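Local structure of TATA-box-binding protein (Methanococcus jannaschii, 2Z8U) at residues Ala40-Glu43 with Gly49-Cys52; Ala60-Ile63 with Val69-Thr72; Lys75-Ala80 with Pro102-Gln107. The protein probably binds specifically to the TATA box promoter element near the transcription start and so acts as a general factor for archaeal transcription. All coordinates share one frame; numbering follows the deposited sequence.

Contact 1 (Ala40-Glu43 with Gly49-Cys52); sequences AEYE and GLVC
Tyr42 and Leu50 carry the side-chain part of this contact, their side chains crossing at about a right angle. CB of Tyr42 lies 3.9 Å from CD1 of Leu50, so the isobutyl end meets the root of the tyrosine rather than its ring centre. With CG of Tyr42 anti to the backbone N (chi1 -179°), the ring reaches back along the partner segment, where CD1 of Tyr42 comes to 3.7 Å from Gly49 O; that oxygen sits at the ring edge, in the ring plane. The other methyl of Leu50, CD2, turns to Ala40, 4.2 Å from its CB. Leu50 also packs on Val33 and Ala34 of helix 30-36, and Tyr42 on Leu30.

These side chains hang from a beta hairpin at the outer end of the antiparallel TBP saddle sheet, strand 40-41 being its outermost strand within the chain. Glu41 and Val51 form a hydrogen-bonded pair. Glu41 N lies 2.7 Å from Val51 O. The return bond, Val51 N to Glu41 O, is 2.9 Å long and straight at the hydrogen (179°), evidence of a well-formed pair even at this short strand. On the face bearing these two residues, CB of Glu41 stands 4.2 Å from CB of Val51; the extended Glu41 chain carries OE1 to a salt bridge with Arg53, whereas Val51 packs on Met127 of the second subunit. Beyond the Glu41-Val51 pair a water bridges Glu43 N, from which it accepts at 2.8 Å, and Gly49 O, to which it donates.

Contact 2 (Ala60-Ile63 with Val69-Thr72); sequences ALLI and VNCT
The peptide groups of Ala60 and Thr72 meet edge to edge through two hydrogen bonds, Thr72 N lying 3.0 Å from Ala60 O. Leu62 and Asn70 form the second hydrogen-bonded pair, with Leu62 N 2.8 Å from Asn70 O. The strand directions differ by 165°, which makes this a twisted antiparallel hairpin of the TBP saddle.

On one face, the Leu61 and Val69 side chains meet at a slant, CD2 of Leu61 4.0 Å from CG1 of Val69, and Ile63 CG2 meets Val69 CG2 at 4.2 Å. Leu61 and Cys71 of this face pack on Ile84 of helix 77-94. Across the opposite face, Ala60 CB touches Thr72 CG2 at 3.7 Å; chi1 of Thr72 (-172°) sends OG1 anti to the backbone N and turns the methyl to the alanine.

Ala60, Leu62 and Thr72 all pack on Leu126 of the second subunit. The N and O of Ala60, Leu62, Asn70 and Thr72 are paired within the contact, while the alternate residues bond to strands 50-54 and 14-23. With its backbone so engaged, this helix-free face, Ala60 and Leu62 beside the polar Asn70 and Thr72, is consistent with minor-groove binding as in TBP-DNA complexes.

Contact 3 (Lys75-Ala80 with Pro102-Gln107); sequences KSKEEA and PEIKIQ
Apolar contact between Lys77 and the two isoleucines, Ile104 and Ile106, makes up most of this meeting. CG of Lys77 lies 3.9 Å from CG2 of Ile104, their side chains crossing at a slant, and CB of Lys77 is 4.1 Å from CD1 of Ile106. Because Lys77 CG is anti to the backbone N (chi1 -178°) and the chain stays extended beyond it, the methylenes run over Ile104 to its carbonyl.

The closest approach is CE of Lys77 to Ile104 O, 3.2 Å; NZ of Lys77 is 3.7 Å from Ile104 O, and no hydrogen bond joins the segments. The Ile104 carbonyl is thus met by the aliphatic arm. Lys77 NZ and Glu103 OE2 have opposite charges but stand 6.0 Å apart, so any attraction acts at long range.

Hydrogen bonds fix the helix start instead. Ser76 is the N-cap, its OG accepting from Glu79 N at 3.0 Å, and Glu79 OE2 in turn takes Lys75 N at 2.8 Å, from above the carboxylate plane.

The contact sets the first turn of helix 77-94 against the lead-in and start of strand 105-114. Strand 14-23 neighbours both: Ala80 and Ile104 pack on its Val20, and Lys105 pairs with Ser21.

In the fold
Contacts 1 and 2 are successive hairpins of one sheet, joined where strands 50-54 and 59-63 pair: Leu50 O lies 2.7 Å from Ile63 N and Cys52 O 2.8 Å from Leu61 N, both probable hydrogen bonds. Contact 1, at the sheet's outer end, is partly buried and mixes backbone pairing with water and a charged side chain; contact 2, further in, is buried and almost wholly ladder and apolar packing. Contact 3, partly buried, with Ile104 buried but Lys77 and Ile106 partly exposed, joins the start of helix 77-94 to the entry of strand 105-114. It touches contact 2 through Cys71 SG and Ala80 CB, 4.1 Å apart, but stays about 11 Å from contact 1 at the nearest atoms.

Contact 1 (Ala40-Glu43 with Gly49-Cys52)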
ATOM      1  N   ALA B  40     -29.987  29.801 -11.503  1.00 46.87           N
ATOM      2  CA  ALA B  40     -29.840  28.831 -10.406  1.00 45.64           C
ATOM      3  C   ALA B  40     -30.089  27.431 -10.915  1.00 45.03           C
ATOM      4  O   ALA B  40     -31.082  27.180 -11.617  1.00 44.59           O
ATOM      5  CB  ALA B  40     -30.795  29.148  -9.250  1.00 45.46           C
ATOM      6  N   GLU B  41     -29.177  26.530 -10.586  1.00 43.77           N
ATOM      7  CA  GLU B  41     -29.321  25.108 -10.892  1.00 43.64           C
ATOM      8  C   GLU B  41     -29.525  24.360  -9.577  1.00 42.50           C
ATOM      9  O   GLU B  41     -28.650  24.403  -8.689  1.00 42.12           O
ATOM     10  CB  GLU B  41     -28.067  24.610 -11.607  1.00 43.20           C
ATOM     11  CG  GLU B  41     -28.136  23.159 -12.083  1.00 45.76           C
ATOM     12  CD  GLU B  41     -26.833  22.650 -12.714  1.00 45.58           C
ATOM     13  OE1 GLU B  41     -25.838  23.405 -12.765  1.00 48.57           O
ATOM     14  OE2 GLU B  41     -26.809  21.478 -13.162  1.00 50.52           O
ATOM     15  N   TYR B  42     -30.674  23.703  -9.436  1.00 41.35           N
ATOM     16  CA  TYR B  42     -30.982  22.939  -8.224  1.00 40.99           C
ATOM     17  C   TYR B  42     -31.717  21.638  -8.536  1.00 41.25           C
ATOM     18  O   TYR B  42     -32.863  21.661  -8.975  1.00 40.52           O
ATOM     19  CB  TYR B  42     -31.796  23.795  -7.234  1.00 40.92           C
ATOM     20  CG  TYR B  42     -32.148  23.108  -5.929  1.00 40.09           C
ATOM     21  CD1 TYR B  42     -31.160  22.520  -5.131  1.00 40.97           C
ATOM     22  CD2 TYR B  42     -33.465  23.066  -5.480  1.00 40.69           C
ATOM     23  CE1 TYR B  42     -31.483  21.895  -3.932  1.00 40.57           C
ATOM     24  CE2 TYR B  42     -33.795  22.451  -4.282  1.00 41.81           C
ATOM     25  CZ  TYR B  42     -32.794  21.871  -3.510  1.00 41.91           C
ATOM     26  OH  TYR B  42     -33.121  21.248  -2.317  1.00 42.31           O
ATOM     27  N   GLU B  43     -31.041  20.514  -8.313  1.00 42.17           N
ATOM     28  CA  GLU B  43     -31.602  19.180  -8.568  1.00 43.68           C
ATOM     29  C   GLU B  43     -31.368  18.341  -7.322  1.00 43.77           C
ATOM     30  O   GLU B  43     -30.375  17.606  -7.243  1.00 43.68           O
ATOM     31  CB  GLU B  43     -30.906  18.518  -9.762  1.00 44.34           C
ATOM     32  CG  GLU B  43     -30.292  19.480 -10.783  1.00 47.25           C
ATOM     33  CD  GLU B  43     -31.104  19.591 -12.062  1.00 52.01           C
ATOM     34  OE1 GLU B  43     -30.618  20.256 -13.008  1.00 54.78           O
ATOM     35  OE2 GLU B  43     -32.212  19.012 -12.135  1.00 52.87           O
ATOM     36  N   GLY B  49     -26.811  20.505  -3.095  1.00 42.28           N
ATOM     37  CA  GLY B  49     -26.510  21.953  -3.111  1.00 40.70           C
ATOM     38  C   GLY B  49     -27.119  22.697  -4.290  1.00 39.70           C
ATOM     39  O   GLY B  49     -27.476  22.091  -5.316  1.00 39.74           O
ATOM     40  N   LEU B  50     -27.257  24.014  -4.145  1.00 38.05           N
ATOM     41  CA  LEU B  50     -27.780  24.853  -5.223  1.00 37.55           C
ATOM     42  C   LEU B  50     -26.648  25.651  -5.833  1.00 36.88           C
ATOM     43  O   LEU B  50     -25.841  26.236  -5.102  1.00 36.49           O
ATOM     44  CB  LEU B  50     -28.883  25.802  -4.704  1.00 36.54           C
ATOM     45  CG  LEU B  50     -29.474  26.820  -5.678  1.00 36.64           C
ATOM     46  CD1 LEU B  50     -30.926  27.078  -5.328  1.00 35.33           C
ATOM     47  CD2 LEU B  50     -28.677  28.131  -5.745  1.00 34.16           C
ATOM     48  N   VAL B  51     -26.621  25.725  -7.162  1.00 36.50           N
ATOM     49  CA  VAL B  51     -25.575  26.463  -7.887  1.00 37.74           C
ATOM     50  C   VAL B  51     -26.140  27.721  -8.528  1.00 38.64           C
ATOM     51  O   VAL B  51     -27.147  27.656  -9.218  1.00 37.71           O
ATOM     52  CB  VAL B  51     -24.893  25.587  -8.980  1.00 38.40           C
ATOM     53  CG1 VAL B  51     -23.821  26.373  -9.732  1.00 38.30           C
ATOM     54  CG2 VAL B  51     -24.305  24.326  -8.360  1.00 38.24           C
ATOM     55  N   CYS B  52     -25.504  28.863  -8.265  1.00 40.89           N
ATOM     56  CA  CYS B  52     -25.865  30.129  -8.889  1.00 41.56           C
ATOM     57  C   CYS B  52     -24.643  30.709  -9.603  1.00 42.08           C
ATOM     58  O   CYS B  52     -23.606  30.939  -8.984  1.00 40.61           O
ATOM     59  CB  CYS B  52     -26.392  31.141  -7.871  1.00 42.43           C
ATOM     60  SG  CYS B  52     -26.855  32.756  -8.675  1.00 45.12           S
TER
HETATM   61  O   HOH W   1     -28.709  20.206  -6.842  1.00 35.75           O

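Contact 2 (Ala60-Ile63 with Val69-Thr72)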
ATOM      1  N   ALA B  60     -19.339  32.201  -9.274  1.00 38.96           N
ATOM      2  CA  ALA B  60     -20.320  31.160  -9.050  1.00 37.54           C
ATOM      3  C   ALA B  60     -20.410  30.861  -7.558  1.00 37.66           C
ATOM      4  O   ALA B  60     -19.401  30.904  -6.839  1.00 35.29           O
ATOM      5  CB  ALA B  60     -19.938  29.897  -9.823  1.00 38.20           C
ATOM      6  N   LEU B  61     -21.615  30.555  -7.109  1.00 36.27           N
ATOM      7  CA  LEU B  61     -21.837  30.234  -5.702  1.00 36.63           C
ATOM      8  C   LEU B  61     -22.494  28.868  -5.603  1.00 35.96           C
ATOM      9  O   LEU B  61     -23.342  28.518  -6.428  1.00 35.43           O
ATOM     10  CB  LEU B  61     -22.731  31.297  -5.036  1.00 37.30           C
ATOM     11  CG  LEU B  61     -22.205  32.745  -4.919  1.00 40.38           C
ATOM     12  CD1 LEU B  61     -22.604  33.587  -6.128  1.00 43.71           C
ATOM     13  CD2 LEU B  61     -22.787  33.371  -3.686  1.00 43.62           C
ATOM     14  N   LEU B  62     -22.092  28.108  -4.589  1.00 35.60           N
ATOM     15  CA  LEU B  62     -22.708  26.851  -4.244  1.00 35.92           C
ATOM     16  C   LEU B  62     -23.302  27.048  -2.864  1.00 35.77           C
ATOM     17  O   LEU B  62     -22.592  27.439  -1.927  1.00 34.96           O
ATOM     18  CB  LEU B  62     -21.679  25.712  -4.249  1.00 36.55           C
ATOM     19  CG  LEU B  62     -22.083  24.317  -3.731  1.00 35.93           C
ATOM     20  CD1 LEU B  62     -23.249  23.709  -4.488  1.00 37.00           C
ATOM     21  CD2 LEU B  62     -20.877  23.378  -3.767  1.00 37.05           C
ATOM     22  N   ILE B  63     -24.620  26.860  -2.767  1.00 35.86           N
ATOM     23  CA  ILE B  63     -25.327  27.111  -1.519  1.00 36.23           C
ATOM     24  C   ILE B  63     -25.949  25.825  -0.966  1.00 36.92           C
ATOM     25  O   ILE B  63     -26.685  25.143  -1.679  1.00 35.67           O
ATOM     26  CB  ILE B  63     -26.455  28.159  -1.694  1.00 36.50           C
ATOM     27  CG1 ILE B  63     -25.935  29.417  -2.413  1.00 36.90           C
ATOM     28  CG2 ILE B  63     -27.095  28.474  -0.324  1.00 36.95           C
ATOM     29  CD1 ILE B  63     -26.989  30.463  -2.710  1.00 36.32           C
ATOM     30  N   VAL B  69     -21.809  28.288   2.101  1.00 35.77           N
ATOM     31  CA  VAL B  69     -21.665  28.815   0.765  1.00 35.80           C
ATOM     32  C   VAL B  69     -20.182  28.681   0.365  1.00 36.97           C
ATOM     33  O   VAL B  69     -19.265  28.984   1.162  1.00 37.71           O
ATOM     34  CB  VAL B  69     -22.136  30.305   0.682  1.00 35.02           C
ATOM     35  CG1 VAL B  69     -21.850  30.914  -0.718  1.00 37.67           C
ATOM     36  CG2 VAL B  69     -23.633  30.450   1.023  1.00 36.08           C
ATOM     37  N   ASN B  70     -19.949  28.201  -0.857  1.00 37.29           N
ATOM     38  CA  ASN B  70     -18.616  28.205  -1.472  1.00 38.35           C
ATOM     39  C   ASN B  70     -18.725  29.056  -2.732  1.00 37.84           C
ATOM     40  O   ASN B  70     -19.744  29.014  -3.433  1.00 37.15           O
ATOM     41  CB  ASN B  70     -18.169  26.788  -1.819  1.00 38.69           C
ATOM     42  CG  ASN B  70     -17.928  25.916  -0.577  1.00 43.83           C
ATOM     43  OD1 ASN B  70     -17.507  26.399   0.484  1.00 48.45           O
ATOM     44  ND2 ASN B  70     -18.204  24.622  -0.709  1.00 47.89           N
ATOM     45  N   CYS B  71     -17.702  29.857  -2.999  1.00 38.06           N
ATOM     46  CA  CYS B  71     -17.766  30.823  -4.088  1.00 37.54           C
ATOM     47  C   CYS B  71     -16.434  30.859  -4.822  1.00 37.03           C
ATOM     48  O   CYS B  71     -15.381  31.000  -4.205  1.00 35.70           O
ATOM     49  CB  CYS B  71     -18.150  32.223  -3.555  1.00 37.58           C
ATOM     50  SG  CYS B  71     -17.955  33.584  -4.736  1.00 39.46           S
ATOM     51  N   THR B  72     -16.518  30.724  -6.145  1.00 36.16           N
ATOM     52  CA  THR B  72     -15.364  30.654  -7.028  1.00 36.03           C
ATOM     53  C   THR B  72     -15.480  31.757  -8.077  1.00 35.49           C
ATOM     54  O   THR B  72     -16.569  32.270  -8.325  1.00 34.34           O
ATOM     55  CB  THR B  72     -15.321  29.248  -7.711  1.00 36.44           C
ATOM     56  OG1 THR B  72     -14.101  29.102  -8.430  1.00 41.82           O
ATOM     57  CG2 THR B  72     -16.484  29.069  -8.656  1.00 33.62           C
TER

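Contact 3 (Lys75-Ala80 with Pro102-Gln107)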
ATOM      1  N   LYS B  75     -11.841  37.712  -8.270  1.00 35.01           N
ATOM      2  CA  LYS B  75     -10.447  38.114  -8.400  1.00 36.15           C
ATOM      3  C   LYS B  75      -9.832  38.335  -7.014  1.00 35.23           C
ATOM      4  O   LYS B  75      -8.615  38.255  -6.854  1.00 33.78           O
ATOM      5  CB  LYS B  75     -10.311  39.399  -9.238  1.00 36.15           C
ATOM      6  CG  LYS B  75     -10.739  39.306 -10.713  1.00 37.09           C
ATOM      7  CD  LYS B  75     -10.332  40.588 -11.482  1.00 38.08           C
ATOM      8  CE  LYS B  75     -10.927  40.632 -12.884  1.00 40.02           C
ATOM      9  NZ  LYS B  75     -10.280  41.662 -13.755  1.00 44.25           N
ATOM     10  N   SER B  76     -10.688  38.607  -6.028  1.00 34.09           N
ATOM     11  CA  SER B  76     -10.271  38.949  -4.658  1.00 34.18           C
ATOM     12  C   SER B  76     -11.361  38.541  -3.665  1.00 34.92           C
ATOM     13  O   SER B  76     -12.532  38.371  -4.048  1.00 33.92           O
ATOM     14  CB  SER B  76     -10.045  40.469  -4.525  1.00 34.31           C
ATOM     15  OG  SER B  76     -11.291  41.147  -4.619  1.00 33.75           O
ATOM     16  N   LYS B  77     -10.975  38.416  -2.395  1.00 34.89           N
ATOM     17  CA  LYS B  77     -11.925  38.213  -1.298  1.00 36.49           C
ATOM     18  C   LYS B  77     -13.013  39.267  -1.287  1.00 35.07           C
ATOM     19  O   LYS B  77     -14.174  38.946  -1.072  1.00 34.75           O
ATOM     20  CB  LYS B  77     -11.193  38.210   0.058  1.00 36.90           C
ATOM     21  CG  LYS B  77     -12.109  37.952   1.258  1.00 41.71           C
ATOM     22  CD  LYS B  77     -11.338  38.159   2.540  1.00 47.99           C
ATOM     23  CE  LYS B  77     -12.242  38.559   3.694  1.00 50.94           C
ATOM     24  NZ  LYS B  77     -11.407  38.937   4.871  1.00 53.80           N
ATOM     25  N   GLU B  78     -12.639  40.534  -1.517  1.00 34.50           N
ATOM     26  CA  GLU B  78     -13.611  41.620  -1.479  1.00 33.92           C
ATOM     27  C   GLU B  78     -14.612  41.517  -2.597  1.00 33.49           C
ATOM     28  O   GLU B  78     -15.801  41.756  -2.368  1.00 32.33           O
ATOM     29  CB  GLU B  78     -12.949  43.023  -1.492  1.00 34.61           C
ATOM     30  CG  GLU B  78     -12.178  43.367  -0.218  1.00 35.01           C
ATOM     31  CD  GLU B  78     -10.887  42.592  -0.105  1.00 37.43           C
ATOM     32  OE1 GLU B  78     -10.408  42.089  -1.140  1.00 37.10           O
ATOM     33  OE2 GLU B  78     -10.357  42.473   1.018  1.00 39.74           O
ATOM     34  N   GLU B  79     -14.140  41.189  -3.806  1.00 32.54           N
ATOM     35  CA  GLU B  79     -15.054  41.005  -4.925  1.00 32.75           C
ATOM     36  C   GLU B  79     -16.084  39.899  -4.638  1.00 32.66           C
ATOM     37  O   GLU B  79     -17.286  40.043  -4.944  1.00 32.37           O
ATOM     38  CB  GLU B  79     -14.313  40.671  -6.204  1.00 33.14           C
ATOM     39  CG  GLU B  79     -15.261  40.452  -7.379  1.00 35.21           C
ATOM     40  CD  GLU B  79     -14.558  40.384  -8.700  1.00 37.51           C
ATOM     41  OE1 GLU B  79     -14.467  41.427  -9.386  1.00 40.05           O
ATOM     42  OE2 GLU B  79     -14.075  39.293  -9.042  1.00 37.20           O
ATOM     43  N   ALA B  80     -15.586  38.796  -4.077  1.00 32.82           N
ATOM     44  CA  ALA B  80     -16.429  37.684  -3.663  1.00 33.23           C
ATOM     45  C   ALA B  80     -17.452  38.138  -2.620  1.00 33.50           C
ATOM     46  O   ALA B  80     -18.616  37.814  -2.741  1.00 32.81           O
ATOM     47  CB  ALA B  80     -15.604  36.538  -3.138  1.00 33.05           C
ATOM     48  N   PRO B 102     -21.999  38.229   7.028  1.00 36.25           N
ATOM     49  CA  PRO B 102     -21.191  37.020   7.211  1.00 35.91           C
ATOM     50  C   PRO B 102     -19.708  37.301   7.021  1.00 35.14           C
ATOM     51  O   PRO B 102     -19.339  38.203   6.260  1.00 35.63           O
ATOM     52  CB  PRO B 102     -21.717  36.081   6.107  1.00 35.80           C
ATOM     53  CG  PRO B 102     -22.116  36.992   5.002  1.00 37.36           C
ATOM     54  CD  PRO B 102     -22.645  38.252   5.691  1.00 36.64           C
ATOM     55  N   GLU B 103     -18.852  36.564   7.729  1.00 34.80           N
ATOM     56  CA  GLU B 103     -17.418  36.686   7.519  1.00 33.44           C
ATOM     57  C   GLU B 103     -16.974  35.791   6.358  1.00 33.64           C
ATOM     58  O   GLU B 103     -17.282  34.594   6.321  1.00 34.09           O
ATOM     59  CB  GLU B 103     -16.658  36.370   8.813  1.00 33.15           C
ATOM     60  CG  GLU B 103     -15.180  36.336   8.621  1.00 32.55           C
ATOM     61  CD  GLU B 103     -14.444  36.029   9.892  1.00 34.54           C
ATOM     62  OE1 GLU B 103     -15.103  35.739  10.906  1.00 32.90           O
ATOM     63  OE2 GLU B 103     -13.195  36.062   9.851  1.00 34.79           O
ATOM     64  N   ILE B 104     -16.310  36.385   5.370  1.00 33.50           N
ATOM     65  CA  ILE B 104     -15.868  35.655   4.199  1.00 34.25           C
ATOM     66  C   ILE B 104     -14.450  35.096   4.448  1.00 34.84           C
ATOM     67  O   ILE B 104     -13.544  35.871   4.754  1.00 34.75           O
ATOM     68  CB  ILE B 104     -15.872  36.581   2.964  1.00 34.82           C
ATOM     69  CG1 ILE B 104     -17.240  37.282   2.787  1.00 35.51           C
ATOM     70  CG2 ILE B 104     -15.389  35.833   1.709  1.00 35.66           C
ATOM     71  CD1 ILE B 104     -18.452  36.391   2.742  1.00 35.91           C
ATOM     72  N   LYS B 105     -14.279  33.775   4.332  1.00 33.40           N
ATOM     73  CA  LYS B 105     -12.983  33.098   4.588  1.00 33.50           C
ATOM     74  C   LYS B 105     -12.319  32.644   3.286  1.00 32.53           C
ATOM     75  O   LYS B 105     -12.968  31.997   2.447  1.00 32.43           O
ATOM     76  CB  LYS B 105     -13.207  31.874   5.509  1.00 33.73           C
ATOM     77  CG  LYS B 105     -11.947  31.029   5.747  1.00 38.22           C
ATOM     78  CD  LYS B 105     -12.094  30.258   7.042  1.00 45.22           C
ATOM     79  CE  LYS B 105     -12.037  28.768   6.818  1.00 49.00           C
ATOM     80  NZ  LYS B 105     -12.598  28.016   7.990  1.00 52.47           N
ATOM     81  N   ILE B 106     -11.031  32.946   3.111  1.00 28.32           N
ATOM     82  CA  ILE B 106     -10.325  32.453   1.935  1.00 27.15           C
ATOM     83  C   ILE B 106     -10.036  30.965   2.100  1.00 25.73           C
ATOM     84  O   ILE B 106      -9.461  30.560   3.094  1.00 25.33           O
ATOM     85  CB  ILE B 106      -9.008  33.263   1.637  1.00 26.21           C
ATOM     86  CG1 ILE B 106      -9.362  34.662   1.108  1.00 26.24           C
ATOM     87  CG2 ILE B 106      -8.143  32.541   0.607  1.00 25.47           C
ATOM     88  CD1 ILE B 106      -8.175  35.671   1.196  1.00 28.96           C
ATOM     89  N   GLN B 107     -10.461  30.164   1.127  1.00 24.62           N
ATOM     90  CA  GLN B 107     -10.165  28.741   1.119  1.00 25.37           C
ATOM     91  C   GLN B 107      -9.023  28.387   0.183  1.00 24.64           C
ATOM     92  O   GLN B 107      -8.292  27.438   0.433  1.00 25.48           O
ATOM     93  CB  GLN B 107     -11.377  27.926   0.706  1.00 25.19           C
ATOM     94  CG  GLN B 107     -12.506  27.961   1.706  1.00 26.28           C
ATOM     95  CD  GLN B 107     -12.160  27.249   3.003  1.00 29.75           C
ATOM     96  OE1 GLN B 107     -11.227  26.436   3.056  1.00 32.08           O
ATOM     97  NE2 GLN B 107     -12.901  27.564   4.062  1.00 31.08           N
TER